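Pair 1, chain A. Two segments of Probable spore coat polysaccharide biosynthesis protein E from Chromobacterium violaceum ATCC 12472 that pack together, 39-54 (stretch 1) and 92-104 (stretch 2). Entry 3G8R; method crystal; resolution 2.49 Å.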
# COMPACT_ATOMS: atom_id res chain seq x y z
N PHE A 39 3.92 -12.80 15.15
CA PHE A 39 3.79 -11.38 15.36
C PHE A 39 3.82 -11.16 16.85
O PHE A 39 3.85 -12.11 17.63
CB PHE A 39 2.42 -10.91 14.91
CG PHE A 39 2.05 -11.30 13.52
CD1 PHE A 39 2.93 -11.10 12.46
CD2 PHE A 39 0.76 -11.78 13.26
CE1 PHE A 39 2.55 -11.43 11.16
CE2 PHE A 39 0.36 -12.10 11.96
CZ PHE A 39 1.26 -11.95 10.91
N ASP A 40 3.76 -9.90 17.24
CA ASP A 40 3.48 -9.54 18.62
C ASP A 40 2.01 -9.30 18.76
O ASP A 40 1.34 -8.95 17.81
CB ASP A 40 4.21 -8.27 19.03
CG ASP A 40 5.67 -8.49 19.15
OD1 ASP A 40 6.05 -9.68 19.25
OD2 ASP A 40 6.41 -7.49 19.14
N PHE A 41 1.52 -9.46 19.97
CA PHE A 41 0.13 -9.36 20.23
C PHE A 41 -0.04 -8.65 21.56
O PHE A 41 0.70 -8.91 22.51
CB PHE A 41 -0.50 -10.78 20.32
CG PHE A 41 -0.48 -11.55 19.03
CD1 PHE A 41 -1.28 -11.16 17.95
CD2 PHE A 41 0.29 -12.69 18.90
CE1 PHE A 41 -1.29 -11.88 16.78
CE2 PHE A 41 0.29 -13.41 17.73
CZ PHE A 41 -0.50 -13.01 16.67
N GLY A 42 -1.04 -7.77 21.61
CA GLY A 42 -1.48 -7.10 22.82
C GLY A 42 -2.99 -7.14 22.93
O GLY A 42 -3.69 -7.16 21.93
N PHE A 43 -3.47 -7.19 24.16
CA PHE A 43 -4.89 -7.14 24.46
C PHE A 43 -5.21 -5.84 25.18
O PHE A 43 -4.46 -5.38 26.02
CB PHE A 43 -5.28 -8.35 25.32
CG PHE A 43 -6.45 -9.11 24.77
CD1 PHE A 43 -6.26 -10.27 24.02
CD2 PHE A 43 -7.75 -8.63 24.93
CE1 PHE A 43 -7.34 -10.94 23.48
CE2 PHE A 43 -8.84 -9.32 24.41
CZ PHE A 43 -8.64 -10.47 23.69
N LYS A 44 -6.34 -5.23 24.84
CA LYS A 44 -6.65 -3.90 25.35
C LYS A 44 -7.96 -3.79 26.15
O LYS A 44 -9.02 -4.31 25.73
CB LYS A 44 -6.64 -2.88 24.23
CG LYS A 44 -6.15 -1.55 24.71
CD LYS A 44 -6.51 -0.42 23.77
CE LYS A 44 -8.00 -0.13 23.79
NZ LYS A 44 -8.34 1.32 23.48
N LEU A 45 -7.87 -3.10 27.30
CA LEU A 45 -8.99 -2.68 28.13
C LEU A 45 -9.25 -1.20 28.07
O LEU A 45 -8.43 -0.43 27.58
CB LEU A 45 -8.66 -3.01 29.57
CG LEU A 45 -9.08 -4.39 30.03
CD1 LEU A 45 -9.70 -5.18 28.91
CD2 LEU A 45 -7.84 -5.05 30.56
N GLN A 46 -10.38 -0.77 28.61
CA GLN A 46 -10.72 0.65 28.70
C GLN A 46 -10.98 1.01 30.14
O GLN A 46 -11.82 0.41 30.77
CB GLN A 46 -11.97 0.93 27.89
CG GLN A 46 -11.69 1.02 26.42
CD GLN A 46 -12.89 1.40 25.61
OE1 GLN A 46 -13.92 1.78 26.15
NE2 GLN A 46 -12.78 1.30 24.29
N TYR A 47 -10.24 1.97 30.68
CA TYR A 47 -10.44 2.33 32.07
C TYR A 47 -11.13 3.65 32.15
O TYR A 47 -10.62 4.64 31.64
CB TYR A 47 -9.12 2.46 32.78
CG TYR A 47 -8.50 1.18 33.24
CD1 TYR A 47 -8.93 -0.04 32.75
CD2 TYR A 47 -7.45 1.20 34.14
CE1 TYR A 47 -8.35 -1.21 33.16
CE2 TYR A 47 -6.86 0.03 34.56
CZ TYR A 47 -7.32 -1.18 34.07
OH TYR A 47 -6.74 -2.36 34.47
N ARG A 48 -12.30 3.63 32.78
CA ARG A 48 -13.03 4.81 33.24
C ARG A 48 -13.36 4.63 34.73
O ARG A 48 -13.83 3.57 35.15
CB ARG A 48 -14.34 4.97 32.49
CG ARG A 48 -14.19 5.35 31.02
CD ARG A 48 -15.55 5.32 30.29
NE ARG A 48 -15.36 5.55 28.87
CZ ARG A 48 -15.01 4.61 28.00
NH1 ARG A 48 -14.82 3.36 28.40
NH2 ARG A 48 -14.86 4.92 26.72
N ASN A 49 -13.10 5.66 35.53
CA ASN A 49 -13.50 5.67 36.91
C ASN A 49 -14.93 6.11 36.94
O ASN A 49 -15.22 7.30 37.04
CB ASN A 49 -12.66 6.64 37.72
CG ASN A 49 -12.72 6.36 39.17
OD1 ASN A 49 -13.38 7.09 39.92
ND2 ASN A 49 -12.06 5.27 39.60
N LEU A 50 -15.82 5.13 36.84
CA LEU A 50 -17.23 5.40 36.59
C LEU A 50 -17.89 6.31 37.61
O LEU A 50 -18.83 7.03 37.28
CB LEU A 50 -18.00 4.10 36.38
CG LEU A 50 -18.57 3.91 34.95
CD1 LEU A 50 -17.54 3.94 33.84
CD2 LEU A 50 -19.37 2.62 34.89
N ASP A 51 -17.36 6.28 38.85
CA ASP A 51 -17.74 7.22 39.93
C ASP A 51 -17.60 8.70 39.56
O ASP A 51 -18.56 9.46 39.69
CB ASP A 51 -16.90 6.96 41.19
CG ASP A 51 -17.40 5.77 42.02
OD1 ASP A 51 -18.58 5.34 41.85
OD2 ASP A 51 -16.59 5.27 42.86
N THR A 52 -16.39 9.07 39.11
CA THR A 52 -16.07 10.43 38.72
C THR A 52 -16.54 10.71 37.30
O THR A 52 -16.98 11.81 36.97
CB THR A 52 -14.53 10.70 38.79
OG1 THR A 52 -13.82 9.66 38.10
CG2 THR A 52 -14.02 10.75 40.23
N PHE A 53 -16.44 9.69 36.45
CA PHE A 53 -16.48 9.90 35.02
C PHE A 53 -17.85 10.22 34.52
O PHE A 53 -18.01 11.05 33.61
CB PHE A 53 -15.97 8.67 34.28
CG PHE A 53 -15.78 8.91 32.82
CD1 PHE A 53 -16.72 8.44 31.91
CD2 PHE A 53 -14.71 9.65 32.37
CE1 PHE A 53 -16.57 8.67 30.55
CE2 PHE A 53 -14.53 9.89 31.02
CZ PHE A 53 -15.47 9.40 30.09
N ILE A 54 -18.84 9.52 35.05
CA ILE A 54 -20.22 9.79 34.69
C ILE A 54 -20.74 10.78 35.69
O ILE A 54 -20.82 10.50 36.89
CB ILE A 54 -21.08 8.53 34.66
CG1 ILE A 54 -20.47 7.50 33.70
CG2 ILE A 54 -22.55 8.92 34.35
CD1 ILE A 54 -21.41 6.38 33.22
N PHE A 92 -0.00 -12.05 26.17
CA PHE A 92 -0.35 -10.81 25.53
C PHE A 92 0.30 -9.68 26.24
O PHE A 92 0.30 -9.64 27.46
CB PHE A 92 -1.86 -10.61 25.56
CG PHE A 92 -2.60 -11.56 24.67
CD1 PHE A 92 -2.45 -11.49 23.29
CD2 PHE A 92 -3.45 -12.51 25.21
CE1 PHE A 92 -3.14 -12.34 22.47
CE2 PHE A 92 -4.15 -13.37 24.38
CZ PHE A 92 -4.00 -13.30 23.01
N LYS A 93 0.88 -8.75 25.50
CA LYS A 93 1.08 -7.41 26.05
C LYS A 93 -0.26 -6.88 26.62
O LYS A 93 -1.28 -6.89 25.92
CB LYS A 93 1.62 -6.45 24.97
CG LYS A 93 3.09 -6.07 25.13
CD LYS A 93 3.85 -6.09 23.80
CE LYS A 93 4.63 -7.42 23.60
NZ LYS A 93 5.74 -7.33 22.56
N ALA A 94 -0.25 -6.49 27.90
CA ALA A 94 -1.38 -5.84 28.53
C ALA A 94 -1.37 -4.38 28.15
O ALA A 94 -0.44 -3.64 28.48
CB ALA A 94 -1.27 -5.97 30.00
N ILE A 95 -2.41 -3.96 27.44
CA ILE A 95 -2.50 -2.60 26.97
C ILE A 95 -3.81 -2.02 27.45
O ILE A 95 -4.81 -2.73 27.50
CB ILE A 95 -2.51 -2.61 25.47
CG1 ILE A 95 -1.15 -3.05 24.98
CG2 ILE A 95 -2.82 -1.25 24.96
CD1 ILE A 95 -1.18 -3.58 23.58
N CYS A 96 -3.80 -0.74 27.82
CA CYS A 96 -5.02 -0.10 28.33
C CYS A 96 -5.24 1.39 27.98
O CYS A 96 -4.29 2.19 27.89
CB CYS A 96 -5.13 -0.29 29.84
SG CYS A 96 -6.70 0.37 30.45
N THR A 97 -6.50 1.75 27.78
CA THR A 97 -6.89 3.13 27.52
C THR A 97 -7.60 3.74 28.73
O THR A 97 -8.75 3.38 29.04
CB THR A 97 -7.85 3.21 26.34
OG1 THR A 97 -7.30 2.48 25.26
CG2 THR A 97 -8.09 4.65 25.92
N PRO A 98 -6.91 4.67 29.40
CA PRO A 98 -7.49 5.41 30.49
C PRO A 98 -8.29 6.57 29.93
O PRO A 98 -7.95 7.10 28.89
CB PRO A 98 -6.26 5.98 31.16
CG PRO A 98 -5.40 6.34 29.99
CD PRO A 98 -5.62 5.23 28.99
N PHE A 99 -9.32 7.00 30.63
CA PHE A 99 -9.99 8.22 30.18
C PHE A 99 -9.93 9.27 31.26
O PHE A 99 -10.20 10.44 30.98
CB PHE A 99 -11.44 7.92 29.77
CG PHE A 99 -11.54 7.01 28.59
CD1 PHE A 99 -11.82 7.52 27.33
CD2 PHE A 99 -11.34 5.64 28.73
CE1 PHE A 99 -11.90 6.68 26.22
CE2 PHE A 99 -11.41 4.80 27.65
CZ PHE A 99 -11.68 5.32 26.38
N ASP A 100 -9.56 8.83 32.47
CA ASP A 100 -9.46 9.64 33.70
C ASP A 100 -8.01 9.75 34.08
O ASP A 100 -7.24 8.86 33.75
CB ASP A 100 -10.02 8.89 34.90
CG ASP A 100 -11.49 8.79 34.87
OD1 ASP A 100 -11.97 7.65 34.79
OD2 ASP A 100 -12.16 9.83 34.98
N GLU A 101 -7.67 10.76 34.87
CA GLU A 101 -6.37 10.76 35.50
C GLU A 101 -6.28 9.58 36.43
O GLU A 101 -5.34 8.81 36.37
CB GLU A 101 -6.07 12.07 36.22
CG GLU A 101 -7.22 13.07 36.28
CD GLU A 101 -7.48 13.73 34.95
OE1 GLU A 101 -6.57 14.41 34.42
OE2 GLU A 101 -8.60 13.53 34.42
N GLU A 102 -7.31 9.42 37.26
CA GLU A 102 -7.36 8.32 38.22
C GLU A 102 -7.19 6.96 37.55
O GLU A 102 -6.73 6.02 38.19
CB GLU A 102 -8.64 8.35 39.07
CG GLU A 102 -8.66 7.32 40.22
CD GLU A 102 -9.73 7.60 41.29
OE1 GLU A 102 -9.99 6.71 42.14
OE2 GLU A 102 -10.31 8.72 41.29
N SER A 103 -7.57 6.84 36.28
CA SER A 103 -7.44 5.55 35.59
C SER A 103 -6.00 5.30 35.18
O SER A 103 -5.55 4.16 35.11
CB SER A 103 -8.40 5.44 34.40
OG SER A 103 -9.74 5.61 34.84
N VAL A 104 -5.26 6.37 34.94
CA VAL A 104 -3.82 6.24 34.76
C VAL A 104 -3.20 5.64 36.04
O VAL A 104 -2.39 4.71 35.96
CB VAL A 104 -3.13 7.59 34.45
CG1 VAL A 104 -1.61 7.42 34.39
CG2 VAL A 104 -3.67 8.20 33.15

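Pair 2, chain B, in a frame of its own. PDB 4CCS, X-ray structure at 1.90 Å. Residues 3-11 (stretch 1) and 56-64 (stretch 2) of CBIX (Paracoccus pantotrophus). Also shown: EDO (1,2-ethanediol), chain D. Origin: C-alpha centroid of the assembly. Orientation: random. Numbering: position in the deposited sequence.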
# COMPACT_ATOMS: atom_id res chain seq x y z
N ARG B 3 9.03 -19.51 10.27
CA ARG B 3 8.82 -20.38 9.12
C ARG B 3 7.47 -20.11 8.43
O ARG B 3 7.47 -19.86 7.24
CB ARG B 3 9.01 -21.86 9.50
CG ARG B 3 8.76 -22.85 8.37
CD ARG B 3 10.03 -23.48 7.82
NE ARG B 3 9.74 -24.54 6.85
CZ ARG B 3 9.51 -25.81 7.18
NH1 ARG B 3 9.55 -26.20 8.45
NH2 ARG B 3 9.25 -26.70 6.23
N ASN B 4 6.35 -20.14 9.15
CA ASN B 4 5.05 -19.87 8.53
C ASN B 4 4.81 -18.36 8.39
O ASN B 4 4.91 -17.63 9.38
CB ASN B 4 3.92 -20.51 9.35
CG ASN B 4 3.54 -21.92 8.94
OD1 ASN B 4 3.97 -22.45 7.91
ND2 ASN B 4 2.67 -22.54 9.72
N VAL B 5 4.52 -17.89 7.16
CA VAL B 5 4.25 -16.46 6.89
C VAL B 5 2.95 -16.27 6.11
O VAL B 5 2.76 -16.88 5.05
CB VAL B 5 5.45 -15.71 6.21
CG1 VAL B 5 5.13 -14.23 5.97
CG2 VAL B 5 6.73 -15.85 7.03
N LEU B 6 2.07 -15.39 6.61
CA LEU B 6 0.82 -15.07 5.93
C LEU B 6 0.78 -13.58 5.58
O LEU B 6 0.90 -12.74 6.48
CB LEU B 6 -0.37 -15.51 6.82
CG LEU B 6 -1.77 -15.57 6.20
CD1 LEU B 6 -1.83 -16.46 4.94
CD2 LEU B 6 -2.77 -16.08 7.23
N ILE B 7 0.68 -13.26 4.28
CA ILE B 7 0.55 -11.89 3.75
C ILE B 7 -0.96 -11.64 3.73
O ILE B 7 -1.69 -12.36 3.05
CB ILE B 7 1.16 -11.74 2.33
CG1 ILE B 7 2.62 -12.29 2.22
CG2 ILE B 7 1.06 -10.30 1.82
CD1 ILE B 7 3.67 -11.84 3.22
N VAL B 8 -1.41 -10.67 4.53
CA VAL B 8 -2.83 -10.40 4.75
C VAL B 8 -3.28 -9.06 4.18
O VAL B 8 -2.72 -8.02 4.52
CB VAL B 8 -3.18 -10.55 6.26
CG1 VAL B 8 -4.65 -10.21 6.53
CG2 VAL B 8 -2.86 -11.96 6.76
N ALA B 9 -4.32 -9.10 3.34
CA ALA B 9 -4.93 -7.89 2.80
C ALA B 9 -6.25 -7.61 3.51
O ALA B 9 -6.95 -8.54 3.94
CB ALA B 9 -5.18 -8.05 1.32
N HIS B 10 -6.62 -6.32 3.59
CA HIS B 10 -7.94 -5.90 4.08
C HIS B 10 -8.96 -6.40 3.07
O HIS B 10 -8.68 -6.41 1.87
CB HIS B 10 -8.06 -4.36 4.11
CG HIS B 10 -7.72 -3.75 5.42
ND1 HIS B 10 -8.28 -4.21 6.60
CD2 HIS B 10 -6.89 -2.73 5.70
CE1 HIS B 10 -7.75 -3.48 7.56
NE2 HIS B 10 -6.91 -2.56 7.06
N GLY B 11 -10.14 -6.82 3.52
CA GLY B 11 -11.11 -7.24 2.50
C GLY B 11 -11.81 -6.01 1.90
O GLY B 11 -11.75 -4.91 2.47
N GLU B 56 3.07 -19.77 15.85
CA GLU B 56 4.41 -19.53 15.31
C GLU B 56 4.39 -18.89 13.90
O GLU B 56 5.42 -18.86 13.23
CB GLU B 56 5.27 -20.81 15.35
CG GLU B 56 5.88 -21.09 16.72
CD GLU B 56 7.19 -20.38 17.01
OE1 GLU B 56 7.18 -19.14 17.20
OE2 GLU B 56 8.24 -21.06 17.07
N THR B 57 3.23 -18.38 13.47
CA THR B 57 3.09 -17.74 12.16
C THR B 57 3.39 -16.24 12.26
O THR B 57 3.00 -15.60 13.24
CB THR B 57 1.67 -18.01 11.55
OG1 THR B 57 1.43 -19.41 11.50
CG2 THR B 57 1.50 -17.42 10.14
N LEU B 58 4.08 -15.68 11.25
CA LEU B 58 4.34 -14.24 11.15
C LEU B 58 3.29 -13.67 10.17
O LEU B 58 3.03 -14.28 9.14
CB LEU B 58 5.76 -13.93 10.62
CG LEU B 58 6.98 -14.46 11.40
CD1 LEU B 58 8.25 -13.82 10.87
CD2 LEU B 58 6.88 -14.16 12.88
N ILE B 59 2.70 -12.53 10.51
CA ILE B 59 1.70 -11.86 9.67
C ILE B 59 2.29 -10.60 9.06
O ILE B 59 2.70 -9.70 9.80
CB ILE B 59 0.40 -11.55 10.49
CG1 ILE B 59 -0.17 -12.81 11.24
CG2 ILE B 59 -0.67 -10.87 9.63
CD1 ILE B 59 -0.54 -14.10 10.35
N TYR B 60 2.33 -10.51 7.71
CA TYR B 60 2.75 -9.27 7.04
C TYR B 60 1.45 -8.59 6.55
O TYR B 60 0.86 -9.02 5.56
CB TYR B 60 3.73 -9.50 5.87
CG TYR B 60 4.22 -8.21 5.24
CD1 TYR B 60 3.52 -7.61 4.20
CD2 TYR B 60 5.39 -7.59 5.69
CE1 TYR B 60 3.97 -6.41 3.63
CE2 TYR B 60 5.84 -6.40 5.12
CZ TYR B 60 5.12 -5.81 4.10
OH TYR B 60 5.58 -4.65 3.51
N PRO B 61 0.99 -7.55 7.27
CA PRO B 61 -0.25 -6.87 6.88
C PRO B 61 -0.05 -5.84 5.76
O PRO B 61 0.79 -4.95 5.87
CB PRO B 61 -0.74 -6.23 8.18
CG PRO B 61 0.49 -6.09 9.05
CD PRO B 61 1.60 -6.92 8.46
N LEU B 62 -0.85 -5.95 4.68
CA LEU B 62 -0.81 -4.97 3.58
C LEU B 62 -1.64 -3.72 3.96
O LEU B 62 -2.53 -3.31 3.22
CB LEU B 62 -1.33 -5.59 2.27
CG LEU B 62 -0.47 -6.67 1.60
CD1 LEU B 62 -1.19 -7.24 0.37
CD2 LEU B 62 0.89 -6.12 1.17
N PHE B 63 -1.37 -3.16 5.14
CA PHE B 63 -2.10 -1.98 5.64
C PHE B 63 -1.23 -0.74 5.46
O PHE B 63 -0.01 -0.87 5.38
CB PHE B 63 -2.54 -2.18 7.10
CG PHE B 63 -3.30 -3.45 7.45
CD1 PHE B 63 -3.90 -4.22 6.45
CD2 PHE B 63 -3.46 -3.84 8.78
CE1 PHE B 63 -4.61 -5.39 6.78
CE2 PHE B 63 -4.17 -5.01 9.10
CZ PHE B 63 -4.74 -5.77 8.10
N MET B 64 -1.85 0.46 5.38
CA MET B 64 -1.12 1.72 5.17
C MET B 64 -0.51 2.33 6.44
O MET B 64 0.39 3.17 6.34
CB MET B 64 -1.99 2.76 4.43
CG MET B 64 -2.48 2.31 3.05
SD MET B 64 -1.31 1.42 2.00
CE MET B 64 -0.08 2.68 1.66
C1 EDO D . -12.64 -5.97 5.81
O1 EDO D . -12.57 -7.33 5.39
C2 EDO D . -11.57 -5.72 6.87
O2 EDO D . -10.31 -6.08 6.34
O HOH W 1 -4.88 -4.51 2.25

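What backbone arrangement do the two pairs share? In each, two neighbouring parallel strands lie side by side, their axes 4.5 Å apart at closest approach and inclined by 26° in pair 1, 4.6 Å and 22° in pair 2. Fourteen central residues superpose with an RMSD of 0.8 Å, placing Phe A43 through Asn A49 on Asn B4 through His B10, and Ala A94 through Asp A100 on Thr B57 through Phe B63. Five backbone hydrogen bonds correspond, and pair 1 adds one more before them, from Phe A43 N to Lys A93 O (2.8 Å), for which Asn B4 and Glu B56 have no equivalent: Leu A45 N donates to Ile A95 O (3.1 Å) as Leu B6 N does to Leu B58 O (2.9 Å), and Tyr A47 N to Thr A97 O (2.6 Å) as Val B8 N does to Tyr B60 O (3.0 Å).

How is the face carrying Tyr A47, or its match Val B8, filled? Pair 1 uses an aromatic ring and a sulfur: Cys A96 SG sits over the ring face of Tyr A47, 3.2 Å from its CD1. Pair 2 uses branched aliphatic chains, with Val B8 CG2 3.8 Å from CG2 of Ile B59, the match of Cys A96. The next rung keeps a proline in both, Pro A98 and Pro B61. A proline has no N-H to give, but the ladder loses nothing, because the bonds to the facing strand come from its neighbours: Phe A99 N reaches Tyr A47 O (2.9 Å) and Leu B62 N reaches Val B8 O (2.8 Å).

What occupies the opposite face? In pair 1 it is partly polar: Lys A44 NZ donates a very short hydrogen bond to Thr A97 OG1 (2.4 Å), while the lysine's CG packs against Ile A95 CG2 at 3.4 Å. The matching Val B5 is short and apolar, its CG2 4.2 Å from Leu B58 CB. Two residues further along each strand, at the next pair on this face, Ile B7 CD1 approaches Tyr B60 CB at 3.5 Å, where Gln A46 and Thr A97 make a looser side-chain contact.

How do the strands' C-terminal ends stay together? Pair 1 lays the guanidinium of Arg A48 flat on the Phe A99 ring, and Asp A100 OD1 accepts a very short hydrogen bond from Asn A49 N (2.4 Å). At the positions of Asn A49 and Asp A100, pair 2 instead stacks the rings of His B10 and Phe B63, offset and nearly parallel, with His B10 CD2 3.4 Å from Phe B63 CD1. A water also joins His B10 N to Leu B62 O, 2.8 Å from each. Thus a charged acceptor in one pair and a ring stack in the other close the same junction.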